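Local coordinates for thiol-activated cytolysin (Desulfobulbus propionicus, PDB 6NAL), which probably forms large pores in membranes, as other members of the cholesterol-dependent cytolysin family do, at residues A[1-13]-A[207-221]. Residues are numbered along the deposited sequence; the frame is centred on the assembly and turned at random.
Sequences GNNRALINDKLAS and KPADIFAESTTWEDL
Trp-218 fits as a knob into a hole on helix 2-12 made by Leu-6, Ile-7, Lys-10 and Leu-11. Its CG is anti to the backbone N (chi1 180°), which lays the indole against Lys-10: CB of the lysine sits over the centre of the ring system, and CD lies 3.6 Å from the centroid of the five-membered ring, a CH-pi contact. Leu-11 CD2 comes in at the ring edge, 3.9 Å from Trp-218 CZ3. A water bridges the backbones beside it, donating to Asn-3 O and accepting from Trp-218 N.

At the other end, Arg-4 reaches out with an extended chain and grips Phe-212 O side-on, through NE at 3.0 Å and NH2 at 2.8 Å. Glu-214 CG and Asp-210 CA lie over opposite faces of the guanidinium, while NH2 also forms a salt bridge with Asp-96.

Between these two, Ile-7 wedges in, CG2 against Phe-212 CE2 (3.9 Å) and CD1 over the backbone of Thr-216 and Thr-217. The N-terminal helix thus lies across the 3-10 turn 208-211 and the start of helix 218-224, with strands 76-78 and 232-250 meeting Ile-211, Phe-212 and Leu-11 beneath.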
ATOM      1  N   GLY A   1       4.201  46.576  51.123  1.00 75.11           N
ATOM      2  CA  GLY A   1       4.568  46.726  49.719  1.00 82.03           C
ATOM      3  C   GLY A   1       5.989  46.250  49.431  1.00 82.86           C
ATOM      4  O   GLY A   1       6.423  46.146  48.262  1.00 72.68           O
ATOM      5  N   ASN A   2       6.690  45.947  50.531  1.00 85.19           N
ATOM      6  CA  ASN A   2       8.079  45.495  50.517  1.00 79.14           C
ATOM      7  C   ASN A   2       8.207  44.006  50.196  1.00 69.98           C
ATOM      8  O   ASN A   2       9.243  43.557  49.675  1.00 65.50           O
ATOM      9  CB  ASN A   2       8.690  45.770  51.895  1.00 93.52           C
ATOM     10  CG  ASN A   2       7.703  45.425  53.056  1.00100.61           C
ATOM     11  OD1 ASN A   2       6.531  45.056  52.815  1.00 93.04           O
ATOM     12  ND2 ASN A   2       8.172  45.558  54.305  1.00100.58           N
ATOM     13  N   ASN A   3       7.186  43.217  50.537  1.00 68.41           N
ATOM     14  CA  ASN A   3       7.228  41.786  50.245  1.00 67.45           C
ATOM     15  C   ASN A   3       7.013  41.513  48.761  1.00 53.79           C
ATOM     16  O   ASN A   3       7.665  40.637  48.201  1.00 54.48           O
ATOM     17  CB  ASN A   3       6.187  41.039  51.074  1.00 59.15           C
ATOM     18  CG  ASN A   3       6.510  41.045  52.554  1.00 65.56           C
ATOM     19  OD1 ASN A   3       7.693  40.979  52.990  1.00 61.66           O
ATOM     20  ND2 ASN A   3       5.459  41.112  53.344  1.00 45.82           N
ATOM     21  N   ARG A   4       6.119  42.263  48.111  1.00 53.29           N
ATOM     22  CA  ARG A   4       5.883  42.095  46.682  1.00 54.99           C
ATOM     23  C   ARG A   4       7.123  42.410  45.877  1.00 56.87           C
ATOM     24  O   ARG A   4       7.413  41.739  44.882  1.00 52.25           O
ATOM     25  CB  ARG A   4       4.757  42.997  46.225  1.00 48.30           C
ATOM     26  CG  ARG A   4       3.402  42.410  46.495  1.00 58.34           C
ATOM     27  CD  ARG A   4       2.316  43.136  45.757  1.00 49.37           C
ATOM     28  NE  ARG A   4       1.028  42.760  46.321  1.00 48.66           N
ATOM     29  CZ  ARG A   4      -0.013  43.576  46.434  1.00 60.04           C
ATOM     30  NH1 ARG A   4       0.079  44.833  46.042  1.00 73.76           N
ATOM     31  NH2 ARG A   4      -1.152  43.132  46.937  1.00 64.82           N
ATOM     32  N   ALA A   5       7.867  43.431  46.293  1.00 58.54           N
ATOM     33  CA  ALA A   5       9.061  43.817  45.561  1.00 56.79           C
ATOM     34  C   ALA A   5      10.120  42.726  45.603  1.00 59.49           C
ATOM     35  O   ALA A   5      10.895  42.588  44.650  1.00 60.50           O
ATOM     36  CB  ALA A   5       9.599  45.136  46.124  1.00 61.75           C
ATOM     37  N   LEU A   6      10.159  41.931  46.676  1.00 60.44           N
ATOM     38  CA  LEU A   6      11.061  40.778  46.723  1.00 53.83           C
ATOM     39  C   LEU A   6      10.560  39.652  45.826  1.00 56.07           C
ATOM     40  O   LEU A   6      11.356  38.969  45.165  1.00 60.05           O
ATOM     41  CB  LEU A   6      11.202  40.281  48.169  1.00 55.94           C
ATOM     42  CG  LEU A   6      11.970  38.965  48.387  1.00 60.59           C
ATOM     43  CD1 LEU A   6      13.418  39.155  47.944  1.00 53.60           C
ATOM     44  CD2 LEU A   6      11.916  38.452  49.856  1.00 61.55           C
ATOM     45  N   ILE A   7       9.242  39.454  45.775  1.00 56.86           N
ATOM     46  CA  ILE A   7       8.680  38.420  44.910  1.00 61.47           C
ATOM     47  C   ILE A   7       8.922  38.760  43.452  1.00 55.10           C
ATOM     48  O   ILE A   7       9.317  37.893  42.674  1.00 61.46           O
ATOM     49  CB  ILE A   7       7.191  38.216  45.225  1.00 60.25           C
ATOM     50  CG1 ILE A   7       7.089  37.515  46.589  1.00 48.91           C
ATOM     51  CG2 ILE A   7       6.510  37.375  44.165  1.00 44.38           C
ATOM     52  CD1 ILE A   7       5.700  37.520  47.183  1.00 46.28           C
ATOM     53  N   ASN A   8       8.750  40.024  43.065  1.00 51.39           N
ATOM     54  CA  ASN A   8       9.046  40.405  41.689  1.00 54.20           C
ATOM     55  C   ASN A   8      10.498  40.117  41.340  1.00 62.04           C
ATOM     56  O   ASN A   8      10.788  39.486  40.317  1.00 62.64           O
ATOM     57  CB  ASN A   8       8.718  41.865  41.464  1.00 56.02           C
ATOM     58  CG  ASN A   8       7.242  42.074  41.268  1.00 66.30           C
ATOM     59  OD1 ASN A   8       6.554  41.219  40.686  1.00 61.96           O
ATOM     60  ND2 ASN A   8       6.723  43.186  41.794  1.00 72.91           N
ATOM     61  N   ASP A   9      11.430  40.532  42.187  1.00 60.73           N
ATOM     62  CA  ASP A   9      12.828  40.342  41.828  1.00 64.97           C
ATOM     63  C   ASP A   9      13.171  38.864  41.745  1.00 55.52           C
ATOM     64  O   ASP A   9      13.787  38.422  40.774  1.00 63.72           O
ATOM     65  CB  ASP A   9      13.736  41.069  42.812  1.00 67.80           C
ATOM     66  CG  ASP A   9      13.342  42.521  42.989  1.00 86.79           C
ATOM     67  OD1 ASP A   9      12.941  43.186  41.993  1.00 87.63           O
ATOM     68  OD2 ASP A   9      13.411  42.991  44.146  1.00 96.73           O
ATOM     69  N   LYS A  10      12.749  38.069  42.730  1.00 55.09           N
ATOM     70  CA  LYS A  10      13.055  36.641  42.678  1.00 48.68           C
ATOM     71  C   LYS A  10      12.352  35.946  41.504  1.00 59.57           C
ATOM     72  O   LYS A  10      12.882  34.966  40.948  1.00 52.27           O
ATOM     73  CB  LYS A  10      12.701  35.994  44.019  1.00 49.32           C
ATOM     74  CG  LYS A  10      13.761  36.291  45.128  1.00 55.93           C
ATOM     75  CD  LYS A  10      14.435  35.015  45.608  1.00 55.51           C
ATOM     76  CE  LYS A  10      15.747  35.328  46.336  1.00 63.03           C
ATOM     77  NZ  LYS A  10      16.901  34.558  45.771  1.00 81.36           N
ATOM     78  N   LEU A  11      11.157  36.409  41.131  1.00 55.91           N
ATOM     79  CA  LEU A  11      10.481  35.858  39.963  1.00 58.87           C
ATOM     80  C   LEU A  11      11.228  36.183  38.676  1.00 56.93           C
ATOM     81  O   LEU A  11      11.556  35.279  37.898  1.00 56.71           O
ATOM     82  CB  LEU A  11       9.061  36.398  39.874  1.00 57.20           C
ATOM     83  CG  LEU A  11       7.988  35.607  40.607  1.00 61.42           C
ATOM     84  CD1 LEU A  11       6.680  36.313  40.287  1.00 66.10           C
ATOM     85  CD2 LEU A  11       7.975  34.151  40.239  1.00 62.99           C
ATOM     86  N   ALA A  12      11.489  37.474  38.430  1.00 51.05           N
ATOM     87  CA  ALA A  12      12.215  37.898  37.236  1.00 59.22           C
ATOM     88  C   ALA A  12      13.581  37.227  37.126  1.00 61.96           C
ATOM     89  O   ALA A  12      14.054  36.947  36.016  1.00 67.86           O
ATOM     90  CB  ALA A  12      12.379  39.418  37.234  1.00 54.75           C
ATOM     91  N   SER A  13      14.215  36.933  38.244  1.00 56.02           N
ATOM     92  CA  SER A  13      15.513  36.285  38.201  1.00 65.76           C
ATOM     93  C   SER A  13      15.400  34.767  38.142  1.00 65.08           C
ATOM     94  O   SER A  13      16.423  34.076  38.178  1.00 70.65           O
ATOM     95  CB  SER A  13      16.350  36.716  39.422  1.00 65.47           C
ATOM     96  OG  SER A  13      16.276  35.748  40.457  1.00 64.08           O
ATOM     97  N   LYS A 207       2.726  43.760  36.666  1.00 67.67           N
ATOM     98  CA  LYS A 207       3.784  43.216  37.516  1.00 78.88           C
ATOM     99  C   LYS A 207       3.235  41.989  38.247  1.00 70.61           C
ATOM    100  O   LYS A 207       2.196  42.085  38.908  1.00 64.17           O
ATOM    101  CB  LYS A 207       4.322  44.267  38.504  1.00 78.95           C
ATOM    102  CG  LYS A 207       5.750  44.808  38.107  1.00 92.66           C
ATOM    103  CD  LYS A 207       6.931  44.066  38.794  1.00100.56           C
ATOM    104  CE  LYS A 207       8.319  44.623  38.387  1.00111.23           C
ATOM    105  NZ  LYS A 207       8.819  44.136  37.046  1.00110.40           N
ATOM    106  N   PRO A 208       3.889  40.839  38.140  1.00 61.65           N
ATOM    107  CA  PRO A 208       3.245  39.585  38.560  1.00 63.56           C
ATOM    108  C   PRO A 208       2.933  39.519  40.037  1.00 59.12           C
ATOM    109  O   PRO A 208       1.922  38.917  40.417  1.00 54.94           O
ATOM    110  CB  PRO A 208       4.280  38.515  38.172  1.00 64.47           C
ATOM    111  CG  PRO A 208       5.246  39.198  37.248  1.00 60.41           C
ATOM    112  CD  PRO A 208       5.253  40.634  37.645  1.00 64.57           C
ATOM    113  N   ALA A 209       3.797  40.092  40.880  1.00 62.70           N
ATOM    114  CA  ALA A 209       3.612  40.001  42.325  1.00 58.83           C
ATOM    115  C   ALA A 209       2.265  40.556  42.762  1.00 48.83           C
ATOM    116  O   ALA A 209       1.737  40.152  43.812  1.00 48.11           O
ATOM    117  CB  ALA A 209       4.738  40.741  43.046  1.00 61.77           C
ATOM    118  N   ASP A 210       1.679  41.452  41.969  1.00 50.51           N
ATOM    119  CA  ASP A 210       0.364  42.017  42.302  1.00 56.01           C
ATOM    120  C   ASP A 210      -0.742  40.970  42.491  1.00 50.72           C
ATOM    121  O   ASP A 210      -1.796  41.292  43.050  1.00 54.53           O
ATOM    122  CB  ASP A 210      -0.118  43.007  41.221  1.00 50.61           C
ATOM    123  CG  ASP A 210       0.836  44.201  41.011  1.00 72.72           C
ATOM    124  OD1 ASP A 210       1.979  44.199  41.550  1.00 73.63           O
ATOM    125  OD2 ASP A 210       0.429  45.147  40.289  1.00 77.50           O
ATOM    126  N   ILE A 211      -0.556  39.741  42.006  1.00 54.40           N
ATOM    127  CA  ILE A 211      -1.520  38.680  42.275  1.00 47.46           C
ATOM    128  C   ILE A 211      -1.521  38.262  43.736  1.00 49.62           C
ATOM    129  O   ILE A 211      -2.526  37.704  44.211  1.00 46.88           O
ATOM    130  CB  ILE A 211      -1.234  37.460  41.381  1.00 46.12           C
ATOM    131  CG1 ILE A 211      -2.334  36.413  41.488  1.00 50.13           C
ATOM    132  CG2 ILE A 211       0.118  36.785  41.733  1.00 43.34           C
ATOM    133  CD1 ILE A 211      -3.469  36.623  40.540  1.00 49.22           C
ATOM    134  N   PHE A 212      -0.434  38.509  44.466  1.00 37.51           N
ATOM    135  CA  PHE A 212      -0.384  38.068  45.850  1.00 55.49           C
ATOM    136  C   PHE A 212      -0.867  39.156  46.817  1.00 48.50           C
ATOM    137  O   PHE A 212      -0.738  40.358  46.570  1.00 50.74           O
ATOM    138  CB  PHE A 212       1.033  37.620  46.176  1.00 40.88           C
ATOM    139  CG  PHE A 212       1.526  36.512  45.282  1.00 48.39           C
ATOM    140  CD1 PHE A 212       0.989  35.244  45.380  1.00 48.98           C
ATOM    141  CD2 PHE A 212       2.507  36.755  44.328  1.00 48.53           C
ATOM    142  CE1 PHE A 212       1.448  34.210  44.556  1.00 51.05           C
ATOM    143  CE2 PHE A 212       2.979  35.740  43.489  1.00 45.35           C
ATOM    144  CZ  PHE A 212       2.465  34.456  43.616  1.00 41.13           C
ATOM    145  N   ALA A 213      -1.487  38.714  47.901  1.00 54.11           N
ATOM    146  CA  ALA A 213      -1.745  39.622  49.020  1.00 55.14           C
ATOM    147  C   ALA A 213      -0.436  40.192  49.567  1.00 50.85           C
ATOM    148  O   ALA A 213       0.635  39.562  49.501  1.00 45.68           O
ATOM    149  CB  ALA A 213      -2.503  38.891  50.133  1.00 48.20           C
ATOM    150  N   GLU A 214      -0.541  41.393  50.142  1.00 62.75           N
ATOM    151  CA  GLU A 214       0.642  42.086  50.650  1.00 69.13           C
ATOM    152  C   GLU A 214       1.358  41.291  51.728  1.00 56.73           C
ATOM    153  O   GLU A 214       2.577  41.434  51.882  1.00 49.71           O
ATOM    154  CB  GLU A 214       0.249  43.452  51.194  1.00 68.30           C
ATOM    155  CG  GLU A 214       0.225  44.558  50.141  1.00 82.60           C
ATOM    156  CD  GLU A 214      -0.070  45.927  50.733  1.00104.55           C
ATOM    157  OE1 GLU A 214      -1.269  46.220  50.959  1.00101.78           O
ATOM    158  OE2 GLU A 214       0.894  46.698  50.968  1.00116.26           O
ATOM    159  N   SER A 215       0.629  40.432  52.455  1.00 53.07           N
ATOM    160  CA  SER A 215       1.234  39.606  53.496  1.00 53.56           C
ATOM    161  C   SER A 215       2.093  38.468  52.967  1.00 54.60           C
ATOM    162  O   SER A 215       2.908  37.935  53.730  1.00 63.00           O
ATOM    163  CB  SER A 215       0.160  38.993  54.386  1.00 59.06           C
ATOM    164  OG  SER A 215      -0.948  38.530  53.634  1.00 62.40           O
ATOM    165  N   THR A 216       1.907  38.051  51.716  1.00 53.34           N
ATOM    166  CA  THR A 216       2.599  36.877  51.171  1.00 47.59           C
ATOM    167  C   THR A 216       4.053  37.221  50.871  1.00 42.31           C
ATOM    168  O   THR A 216       4.372  38.319  50.425  1.00 50.37           O
ATOM    169  CB  THR A 216       1.907  36.380  49.881  1.00 50.72           C
ATOM    170  OG1 THR A 216       0.591  35.894  50.172  1.00 53.67           O
ATOM    171  CG2 THR A 216       2.693  35.233  49.232  1.00 49.26           C
ATOM    172  N   THR A 217       4.935  36.281  51.107  1.00 41.56           N
ATOM    173  CA  THR A 217       6.359  36.517  50.900  1.00 54.26           C
ATOM    174  C   THR A 217       6.903  35.470  49.943  1.00 48.27           C
ATOM    175  O   THR A 217       6.266  34.445  49.685  1.00 41.42           O
ATOM    176  CB  THR A 217       7.145  36.446  52.221  1.00 56.09           C
ATOM    177  OG1 THR A 217       6.872  35.195  52.857  1.00 52.70           O
ATOM    178  CG2 THR A 217       6.761  37.569  53.171  1.00 51.81           C
ATOM    179  N   TRP A 218       8.107  35.739  49.437  1.00 50.79           N
ATOM    180  CA  TRP A 218       8.786  34.771  48.598  1.00 44.11           C
ATOM    181  C   TRP A 218       8.882  33.446  49.328  1.00 50.38           C
ATOM    182  O   TRP A 218       8.685  32.377  48.738  1.00 53.73           O
ATOM    183  CB  TRP A 218      10.189  35.256  48.191  1.00 45.07           C
ATOM    184  CG  TRP A 218      10.858  34.213  47.325  1.00 48.53           C
ATOM    185  CD1 TRP A 218      11.901  33.408  47.665  1.00 49.19           C
ATOM    186  CD2 TRP A 218      10.472  33.827  46.003  1.00 46.22           C
ATOM    187  NE1 TRP A 218      12.210  32.558  46.629  1.00 48.91           N
ATOM    188  CE2 TRP A 218      11.341  32.789  45.600  1.00 53.22           C
ATOM    189  CE3 TRP A 218       9.487  34.261  45.116  1.00 50.40           C
ATOM    190  CZ2 TRP A 218      11.246  32.176  44.358  1.00 53.13           C
ATOM    191  CZ3 TRP A 218       9.409  33.647  43.860  1.00 54.73           C
ATOM    192  CH2 TRP A 218      10.280  32.616  43.505  1.00 49.61           C
ATOM    193  N   GLU A 219       9.150  33.500  50.631  1.00 54.54           N
ATOM    194  CA  GLU A 219       9.351  32.282  51.397  1.00 52.33           C
ATOM    195  C   GLU A 219       8.095  31.419  51.448  1.00 46.75           C
ATOM    196  O   GLU A 219       8.191  30.188  51.496  1.00 44.87           O
ATOM    197  CB  GLU A 219       9.822  32.642  52.803  1.00 53.81           C
ATOM    198  CG  GLU A 219      10.473  31.485  53.498  1.00 51.83           C
ATOM    199  CD  GLU A 219      11.848  31.187  52.933  1.00 62.16           C
ATOM    200  OE1 GLU A 219      12.509  32.130  52.410  1.00 63.11           O
ATOM    201  OE2 GLU A 219      12.258  30.004  53.015  1.00 68.20           O
ATOM    202  N   ASP A 220       6.913  32.024  51.402  1.00 51.73           N
ATOM    203  CA  ASP A 220       5.705  31.211  51.311  1.00 51.04           C
ATOM    204  C   ASP A 220       5.621  30.469  49.983  1.00 48.96           C
ATOM    205  O   ASP A 220       5.149  29.332  49.946  1.00 42.14           O
ATOM    206  CB  ASP A 220       4.471  32.076  51.493  1.00 51.93           C
ATOM    207  CG  ASP A 220       4.462  32.756  52.819  1.00 58.62           C
ATOM    208  OD1 ASP A 220       4.756  32.050  53.815  1.00 57.27           O
ATOM    209  OD2 ASP A 220       4.202  33.981  52.846  1.00 48.27           O
ATOM    210  N   LEU A 221       6.021  31.111  48.882  1.00 42.45           N
ATOM    211  CA  LEU A 221       5.997  30.443  47.588  1.00 49.08           C
ATOM    212  C   LEU A 221       6.968  29.264  47.568  1.00 47.88           C
ATOM    213  O   LEU A 221       6.592  28.162  47.162  1.00 44.72           O
ATOM    214  CB  LEU A 221       6.337  31.435  46.479  1.00 45.37           C
ATOM    215  CG  LEU A 221       5.210  32.271  45.892  1.00 47.26           C
ATOM    216  CD1 LEU A 221       4.586  33.223  46.842  1.00 43.08           C
ATOM    217  CD2 LEU A 221       5.797  33.087  44.726  1.00 44.63           C
TER
HETATM  218  O   HOH W   1       8.463  38.498  49.880  1.00 48.66           O